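Local atomic coordinates of putative ATP-grasp superfamily protein (Archaeoglobus fulgidus, PDB entry 3DF7), a protein that is of unknown function but, as a putative member of the ATP-grasp superfamily, probably binds ATP and a metal ion. Residues D110-E113 / L114-L118. Residues are numbered along the deposited sequence; the frame is centred on the assembly and turned at random.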
# COMPACT_ATOMS: atom_id res chain seq x y z
N ASP A 110 9.16 -10.33 0.78
CA ASP A 110 10.31 -10.74 1.57
C ASP A 110 11.37 -9.66 1.40
O ASP A 110 12.00 -9.57 0.35
CB ASP A 110 10.85 -12.08 1.08
CG ASP A 110 11.94 -12.63 1.98
OD1 ASP A 110 12.73 -11.83 2.51
OD2 ASP A 110 12.01 -13.87 2.15
N LYS A 111 11.58 -8.86 2.44
CA LYS A 111 12.55 -7.77 2.37
C LYS A 111 13.96 -8.23 2.02
O LYS A 111 14.73 -7.49 1.40
CB LYS A 111 12.57 -7.00 3.69
CG LYS A 111 11.23 -6.35 4.03
CD LYS A 111 11.34 -5.41 5.23
CE LYS A 111 9.97 -4.91 5.66
NZ LYS A 111 9.11 -6.00 6.19
N TRP A 112 14.32 -9.45 2.42
CA TRP A 112 15.66 -9.94 2.10
C TRP A 112 15.76 -10.22 0.61
O TRP A 112 16.76 -9.90 -0.04
CB TRP A 112 15.99 -11.21 2.88
CG TRP A 112 17.37 -11.72 2.55
CD1 TRP A 112 17.69 -12.91 1.98
CD2 TRP A 112 18.61 -11.02 2.74
NE1 TRP A 112 19.05 -13.00 1.79
CE2 TRP A 112 19.64 -11.86 2.25
CE3 TRP A 112 18.95 -9.77 3.28
CZ2 TRP A 112 20.99 -11.48 2.28
CZ3 TRP A 112 20.29 -9.40 3.31
CH2 TRP A 112 21.29 -10.25 2.81
N GLU A 113 14.71 -10.83 0.05
CA GLU A 113 14.69 -11.13 -1.37
C GLU A 113 14.62 -9.81 -2.15
O GLU A 113 15.27 -9.66 -3.18
CB GLU A 113 13.49 -12.02 -1.71
CG GLU A 113 13.66 -13.48 -1.29
CD GLU A 113 14.84 -14.14 -1.98
OE1 GLU A 113 14.94 -14.05 -3.22
OE2 GLU A 113 15.68 -14.76 -1.29
N LEU A 114 13.85 -8.85 -1.64
CA LEU A 114 13.74 -7.57 -2.33
C LEU A 114 15.09 -6.86 -2.33
O LEU A 114 15.47 -6.25 -3.33
CB LEU A 114 12.68 -6.68 -1.65
CG LEU A 114 12.47 -5.31 -2.31
CD1 LEU A 114 12.12 -5.49 -3.79
CD2 LEU A 114 11.37 -4.57 -1.59
N TYR A 115 15.81 -6.94 -1.22
CA TYR A 115 17.12 -6.31 -1.13
C TYR A 115 18.05 -6.85 -2.22
O TYR A 115 18.68 -6.08 -2.95
CB TYR A 115 17.73 -6.59 0.25
CG TYR A 115 19.23 -6.33 0.31
CD1 TYR A 115 19.74 -5.05 0.15
CD2 TYR A 115 20.12 -7.38 0.54
CE1 TYR A 115 21.12 -4.81 0.20
CE2 TYR A 115 21.49 -7.16 0.59
CZ TYR A 115 21.99 -5.88 0.42
OH TYR A 115 23.35 -5.67 0.47
N LYS A 116 18.13 -8.17 -2.35
CA LYS A 116 18.99 -8.77 -3.37
C LYS A 116 18.53 -8.42 -4.78
O LYS A 116 19.34 -8.30 -5.69
CB LYS A 116 19.04 -10.29 -3.20
CG LYS A 116 19.56 -10.74 -1.84
CD LYS A 116 19.85 -12.24 -1.79
CE LYS A 116 18.60 -13.07 -2.04
NZ LYS A 116 18.90 -14.53 -1.97
N LYS A 117 17.22 -8.25 -4.95
CA LYS A 117 16.67 -7.92 -6.25
C LYS A 117 17.02 -6.49 -6.67
O LYS A 117 17.35 -6.24 -7.83
CB LYS A 117 15.15 -8.08 -6.24
CG LYS A 117 14.50 -8.04 -7.62
CD LYS A 117 14.72 -9.36 -8.36
CE LYS A 117 14.15 -9.32 -9.76
NZ LYS A 117 14.89 -8.37 -10.64
N LEU A 118 16.96 -5.56 -5.72
CA LEU A 118 17.22 -4.15 -6.00
C LEU A 118 18.65 -3.60 -5.87
O LEU A 118 19.03 -2.69 -6.62
CB LEU A 118 16.32 -3.28 -5.12
CG LEU A 118 14.81 -3.51 -5.19
CD1 LEU A 118 14.12 -2.62 -4.17
CD2 LEU A 118 14.31 -3.21 -6.59
O HOH W 1 20.36 -15.00 0.26
O HOH W 2 16.60 -16.07 -3.98
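Over one face of the Trp112 indole lies Lys116 CG, one helical turn on, 4.2 Å above the ring plane and off toward its border, while CD passes by NE1. The first turn of helix 111-118, within the ATP-grasp domain, opens with an N-cap: Asp110 OD1 accepts from Trp112 N at 2.9 Å and weakly from Glu113 N, while OD2 forms a salt bridge with Arg141. A water sits at the indole edge in the ring plane, 2.8 Å from Trp112 NE1, which donates to it, and the same water accepts from Lys116 NZ, tying ring and ammonium together. Three residues apart, Trp112 and Tyr115 fall on one flank of the helix, and with CG anti to the backbone N in each the rings run alongside one another, against Thr127 of strand 127-128; the planes meet at 35° and Trp112 CZ3 approaches Tyr115 CD2 to 3.4 Å, an oblique pair. Replacing Trp112 by alanine removes the indole, which would probably leave Lys116 CG and CD and Tyr115 CD2 and CE2 without an apolar neighbour and the bridging water without its NE1 donor.

Leu114, on another flank, packs on Ile245 of strand 240-246. Bent at chi3 (-62°), Lys116 also reaches Glu113 in a salt bridge whose hydrogen bond, Lys116 NZ to Glu113 OE2 at 3.3 Å, is weak. A second water donates to Glu113 OE1 at 2.7 Å and accepts weakly from Lys116 NZ.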